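Local coordinates for fucolectin-related protein (Streptococcus pneumoniae, PDB 2WMF), which probably hydrolyses glycosidic bonds in host blood-group carbohydrate antigens, as the catalytic module of a family 98 glycoside hydrolase, at residues A[235-247]-A[281-294]. Numbering follows the deposited sequence.
Sequences CDNWGSSTDTWKW and NVYTGGGTVYNFEC
Strands 237-243 and 289-293, the seventh and eighth of a closed parallel (beta/alpha)8 barrel, pair in register from Gly239 beside Val289 to Asp243 beside Glu293. Backbone bonds alternate along them, beginning with Thr288 N on Trp238 O, continuing with Ser240 N on Val289 O and ending with Thr244 N on Glu293 O (2.8 Å). Where the strands begin, the Trp238 indole lies over the turn that follows helix 272-283. The CA of Gly287 sits 3.7 Å from the centroid of the Trp238 five-membered ring, a CH-pi contact, and Val282 CG1 lies over the same face. Trp238 NE1 gives a bent bond (145°) to Gly285 O (3.2 Å), which lies in the indole plane although the nitrogen stands well above the plane of that carbonyl. This turn is a Schellman motif, with Gly286 at positive phi. Thr288 OG1 donates to Asn237 OD1 (2.7 Å). At the C-terminal ends, where a barrel of this kind carries its active site, Asp243 OD2 and Glu293 OE1 lie 4.3 Å apart, and a water donates to both, bridging them. Asp243 OD1 accepts the capping bond from Trp245 N, its CG swung away from the backbone N (chi1 -175°), while OD2 bonds Thr214 OG1. Helix 219-231 packs against Trp238, strand 207-212 flanks strand 237-243 on its other edge, and helix 272-283, in the connection that links the two strands, covers Thr242, Tyr290 and Phe292.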
loop_
_atom_site.group_PDB
_atom_site.type_symbol
_atom_site.label_atom_id
_atom_site.label_comp_id
_atom_site.label_asym_id
_atom_site.label_seq_id
_atom_site.Cartn_x
_atom_site.Cartn_y
_atom_site.Cartn_z
ATOM N N CYS A 235 15.637 -0.498 8.929
ATOM C CA CYS A 235 14.962 0.722 8.485
ATOM C C CYS A 235 13.871 1.021 9.533
ATOM O O CYS A 235 13.260 0.110 10.106
ATOM C CB CYS A 235 14.380 0.556 7.075
ATOM S SG CYS A 235 13.188 -0.826 6.857
ATOM N N ASP A 236 13.635 2.291 9.823
ATOM C CA ASP A 236 12.678 2.591 10.914
ATOM C C ASP A 236 11.212 2.556 10.477
ATOM O O ASP A 236 10.293 2.618 11.311
ATOM C CB ASP A 236 13.011 3.929 11.575
ATOM C CG ASP A 236 14.110 3.825 12.625
ATOM O OD1 ASP A 236 14.857 2.833 12.595
ATOM O OD2 ASP A 236 14.208 4.771 13.464
ATOM N N ASN A 237 11.013 2.540 9.166
ATOM C CA ASN A 237 9.681 2.498 8.570
ATOM C C ASN A 237 9.751 1.667 7.310
ATOM O O ASN A 237 10.792 1.621 6.630
ATOM C CB ASN A 237 9.202 3.922 8.214
ATOM C CG ASN A 237 8.961 4.760 9.448
ATOM O OD1 ASN A 237 7.922 4.619 10.104
ATOM N ND2 ASN A 237 9.944 5.637 9.806
ATOM N N TRP A 238 8.651 0.994 7.016
ATOM C CA TRP A 238 8.478 0.363 5.705
ATOM C C TRP A 238 7.144 0.776 5.086
ATOM O O TRP A 238 6.236 1.266 5.778
ATOM C CB TRP A 238 8.601 -1.173 5.764
ATOM C CG TRP A 238 7.440 -1.946 6.346
ATOM C CD1 TRP A 238 7.169 -2.163 7.664
ATOM C CD2 TRP A 238 6.464 -2.704 5.612
ATOM N NE1 TRP A 238 6.067 -2.987 7.800
ATOM C CE2 TRP A 238 5.593 -3.294 6.546
ATOM C CE3 TRP A 238 6.229 -2.914 4.254
ATOM C CZ2 TRP A 238 4.529 -4.120 6.164
ATOM C CZ3 TRP A 238 5.156 -3.702 3.891
ATOM C CH2 TRP A 238 4.325 -4.307 4.841
ATOM N N GLY A 239 6.982 0.466 3.806
ATOM C CA GLY A 239 5.697 0.684 3.177
ATOM C C GLY A 239 5.618 0.134 1.774
ATOM O O GLY A 239 6.224 -0.910 1.488
ATOM N N SER A 240 4.854 0.833 0.930
ATOM C CA SER A 240 4.491 0.340 -0.399
ATOM C C SER A 240 4.295 1.424 -1.408
ATOM O O SER A 240 3.847 2.531 -1.082
ATOM C CB SER A 240 3.142 -0.416 -0.292
ATOM O OG SER A 240 2.159 0.386 0.402
ATOM N N SER A 241 4.600 1.073 -2.670
ATOM C CA SER A 241 4.017 1.753 -3.822
ATOM C C SER A 241 2.994 0.776 -4.384
ATOM O O SER A 241 3.343 -0.272 -4.912
ATOM C CB SER A 241 5.030 2.066 -4.915
ATOM O OG SER A 241 4.367 2.503 -6.089
ATOM N N THR A 242 1.734 1.130 -4.247
ATOM C CA THR A 242 0.596 0.314 -4.697
ATOM C C THR A 242 0.346 0.712 -6.157
ATOM O O THR A 242 -0.060 1.853 -6.418
ATOM C CB THR A 242 -0.673 0.593 -3.844
ATOM O OG1 THR A 242 -0.485 0.119 -2.513
ATOM C CG2 THR A 242 -1.897 -0.072 -4.439
ATOM N N ASP A 243 0.583 -0.225 -7.090
ATOM C CA ASP A 243 0.636 0.136 -8.515
ATOM C C ASP A 243 -0.490 -0.517 -9.309
ATOM O O ASP A 243 -0.483 -1.733 -9.504
ATOM C CB ASP A 243 2.004 -0.210 -9.117
ATOM C CG ASP A 243 2.159 0.256 -10.555
ATOM O OD1 ASP A 243 1.259 0.961 -11.058
ATOM O OD2 ASP A 243 3.233 -0.062 -11.126
ATOM N N THR A 244 -1.399 0.304 -9.811
ATOM C CA THR A 244 -2.573 -0.211 -10.573
ATOM C C THR A 244 -2.170 -0.687 -11.992
ATOM O O THR A 244 -2.969 -1.334 -12.666
ATOM C CB THR A 244 -3.703 0.797 -10.662
ATOM O OG1 THR A 244 -3.260 1.956 -11.360
ATOM C CG2 THR A 244 -4.231 1.190 -9.219
ATOM N N TRP A 245 -0.926 -0.398 -12.405
ATOM C CA TRP A 245 -0.368 -1.031 -13.614
ATOM C C TRP A 245 -0.363 -2.561 -13.479
ATOM O O TRP A 245 -0.295 -3.273 -14.492
ATOM C CB TRP A 245 1.055 -0.536 -13.923
ATOM C CG TRP A 245 1.176 0.749 -14.682
ATOM C CD1 TRP A 245 1.490 1.983 -14.188
ATOM C CD2 TRP A 245 1.058 0.908 -16.101
ATOM N NE1 TRP A 245 1.548 2.900 -15.200
ATOM C CE2 TRP A 245 1.323 2.269 -16.395
ATOM C CE3 TRP A 245 0.777 0.040 -17.148
ATOM C CZ2 TRP A 245 1.259 2.792 -17.699
ATOM C CZ3 TRP A 245 0.739 0.554 -18.458
ATOM C CH2 TRP A 245 0.964 1.927 -18.704
ATOM N N LYS A 246 -0.423 -3.092 -12.250
ATOM C CA LYS A 246 -0.563 -4.573 -12.103
ATOM C C LYS A 246 -1.759 -5.097 -12.933
ATOM O O LYS A 246 -1.720 -6.251 -13.455
ATOM C CB LYS A 246 -0.660 -5.010 -10.644
ATOM C CG LYS A 246 -2.009 -4.764 -9.939
ATOM C CD LYS A 246 -2.075 -5.417 -8.567
ATOM C CE LYS A 246 -1.027 -4.910 -7.602
ATOM N NZ LYS A 246 -1.085 -3.447 -7.310
ATOM N N TRP A 247 -2.814 -4.290 -13.003
ATOM C CA TRP A 247 -4.042 -4.702 -13.677
ATOM C C TRP A 247 -3.737 -4.947 -15.183
ATOM O O TRP A 247 -4.175 -5.950 -15.787
ATOM C CB TRP A 247 -5.170 -3.676 -13.455
ATOM C CG TRP A 247 -6.564 -4.213 -13.557
ATOM C CD1 TRP A 247 -7.410 -4.043 -14.589
ATOM C CD2 TRP A 247 -7.286 -4.954 -12.565
ATOM N NE1 TRP A 247 -8.640 -4.631 -14.330
ATOM C CE2 TRP A 247 -8.569 -5.235 -13.096
ATOM C CE3 TRP A 247 -6.982 -5.396 -11.266
ATOM C CZ2 TRP A 247 -9.550 -5.909 -12.354
ATOM C CZ3 TRP A 247 -7.953 -6.083 -10.555
ATOM C CH2 TRP A 247 -9.202 -6.346 -11.096
ATOM N N ASN A 281 -2.930 -4.363 3.887
ATOM C CA ASN A 281 -1.860 -5.334 4.041
ATOM C C ASN A 281 -0.613 -4.705 4.647
ATOM O O ASN A 281 0.121 -5.373 5.390
ATOM C CB ASN A 281 -1.493 -5.916 2.664
ATOM C CG ASN A 281 -2.511 -6.927 2.140
ATOM O OD1 ASN A 281 -3.529 -7.235 2.781
ATOM N ND2 ASN A 281 -2.250 -7.410 0.920
ATOM N N VAL A 282 -0.374 -3.459 4.259
ATOM C CA VAL A 282 0.813 -2.695 4.732
ATOM C C VAL A 282 0.557 -2.241 6.184
ATOM O O VAL A 282 1.354 -2.565 7.107
ATOM C CB VAL A 282 1.126 -1.533 3.781
ATOM C CG1 VAL A 282 2.151 -0.585 4.404
ATOM C CG2 VAL A 282 1.621 -2.102 2.392
ATOM N N TYR A 283 -0.548 -1.541 6.362
ATOM C CA TYR A 283 -0.987 -1.026 7.688
ATOM C C TYR A 283 -0.932 -2.114 8.775
ATOM O O TYR A 283 -0.294 -1.947 9.840
ATOM C CB TYR A 283 -2.388 -0.424 7.556
ATOM C CG TYR A 283 -3.004 -0.076 8.872
ATOM C CD1 TYR A 283 -2.802 1.174 9.434
ATOM C CD2 TYR A 283 -3.862 -0.955 9.518
ATOM C CE1 TYR A 283 -3.390 1.512 10.655
ATOM C CE2 TYR A 283 -4.467 -0.614 10.744
ATOM C CZ TYR A 283 -4.220 0.625 11.301
ATOM O OH TYR A 283 -4.814 0.935 12.551
ATOM N N THR A 284 -1.627 -3.233 8.536
ATOM C CA THR A 284 -1.715 -4.296 9.549
ATOM C C THR A 284 -0.397 -5.010 9.791
ATOM O O THR A 284 -0.265 -5.724 10.778
ATOM C CB THR A 284 -2.826 -5.331 9.232
ATOM O OG1 THR A 284 -2.552 -5.977 7.980
ATOM C CG2 THR A 284 -4.218 -4.653 9.194
ATOM N N GLY A 285 0.551 -4.862 8.847
ATOM C CA GLY A 285 1.929 -5.370 8.953
ATOM C C GLY A 285 2.894 -4.403 9.594
ATOM O O GLY A 285 4.090 -4.659 9.641
ATOM N N GLY A 286 2.378 -3.296 10.097
ATOM C CA GLY A 286 3.216 -2.268 10.690
ATOM C C GLY A 286 3.782 -1.175 9.787
ATOM O O GLY A 286 4.565 -0.307 10.207
ATOM N N GLY A 287 3.420 -1.223 8.514
ATOM C CA GLY A 287 3.847 -0.232 7.552
ATOM C C GLY A 287 3.261 1.149 7.797
ATOM O O GLY A 287 2.166 1.286 8.395
ATOM N N THR A 288 3.978 2.165 7.328
ATOM C CA THR A 288 3.643 3.554 7.624
ATOM C C THR A 288 3.815 4.541 6.491
ATOM O O THR A 288 3.583 5.737 6.676
ATOM C CB THR A 288 4.500 4.046 8.826
ATOM O OG1 THR A 288 5.878 3.769 8.561
ATOM C CG2 THR A 288 4.072 3.385 10.139
ATOM N N VAL A 289 4.220 4.059 5.306
ATOM C CA VAL A 289 4.448 4.923 4.166
ATOM C C VAL A 289 3.699 4.348 2.953
ATOM O O VAL A 289 3.875 3.203 2.634
ATOM C CB VAL A 289 5.977 5.071 3.849
ATOM C CG1 VAL A 289 6.165 5.850 2.534
ATOM C CG2 VAL A 289 6.694 5.738 5.037
ATOM N N TYR A 290 2.898 5.183 2.307
ATOM C CA TYR A 290 1.994 4.782 1.208
ATOM C C TYR A 290 2.206 5.678 -0.004
ATOM O O TYR A 290 2.113 6.919 0.102
ATOM C CB TYR A 290 0.536 4.876 1.675
ATOM C CG TYR A 290 0.221 4.138 2.959
ATOM C CD1 TYR A 290 -0.301 2.851 2.935
ATOM C CD2 TYR A 290 0.390 4.751 4.198
ATOM C CE1 TYR A 290 -0.611 2.185 4.111
ATOM C CE2 TYR A 290 0.100 4.093 5.388
ATOM C CZ TYR A 290 -0.413 2.802 5.340
ATOM O OH TYR A 290 -0.725 2.136 6.506
ATOM N N ASN A 291 2.482 5.043 -1.147
ATOM C CA ASN A 291 2.686 5.690 -2.415
ATOM C C ASN A 291 1.881 4.916 -3.469
ATOM O O ASN A 291 1.488 3.799 -3.198
ATOM C CB ASN A 291 4.200 5.700 -2.756
ATOM C CG ASN A 291 4.617 6.775 -3.754
ATOM O OD1 ASN A 291 3.805 7.448 -4.408
ATOM N ND2 ASN A 291 5.954 6.951 -3.854
ATOM N N PHE A 292 1.659 5.515 -4.641
ATOM C CA PHE A 292 0.711 4.988 -5.624
ATOM C C PHE A 292 1.092 5.315 -7.057
ATOM O O PHE A 292 1.628 6.397 -7.339
ATOM C CB PHE A 292 -0.703 5.546 -5.384
ATOM C CG PHE A 292 -1.196 5.237 -4.016
ATOM C CD1 PHE A 292 -1.877 4.053 -3.756
ATOM C CD2 PHE A 292 -0.870 6.077 -2.954
ATOM C CE1 PHE A 292 -2.284 3.730 -2.470
ATOM C CE2 PHE A 292 -1.258 5.761 -1.637
ATOM C CZ PHE A 292 -1.943 4.563 -1.402
ATOM N N GLU A 293 0.771 4.375 -7.936
ATOM C CA GLU A 293 0.672 4.611 -9.377
ATOM C C GLU A 293 -0.539 3.821 -9.858
ATOM O O GLU A 293 -1.033 2.981 -9.139
ATOM C CB GLU A 293 1.924 4.065 -10.096
ATOM C CG GLU A 293 3.230 4.686 -9.713
ATOM C CD GLU A 293 4.428 4.231 -10.587
ATOM O OE1 GLU A 293 4.246 4.034 -11.822
ATOM O OE2 GLU A 293 5.542 4.071 -10.027
ATOM N N CYS A 294 -1.032 4.054 -11.074
ATOM C CA CYS A 294 -0.730 5.197 -11.965
ATOM C C CYS A 294 -1.602 6.417 -11.605
ATOM O O CYS A 294 -2.840 6.316 -11.551
ATOM C CB CYS A 294 -1.049 4.806 -13.395
ATOM S SG CYS A 294 -0.862 6.161 -14.606
HETATM O O HOH W 1 6.755 1.137 9.236
HETATM O O HOH W 2 0.495 2.237 -0.853
HETATM O O HOH W 3 5.969 4.253 -7.328
HETATM O O HOH W 4 4.859 1.461 -12.560
HETATM O O HOH W 5 2.563 5.454 -13.424
#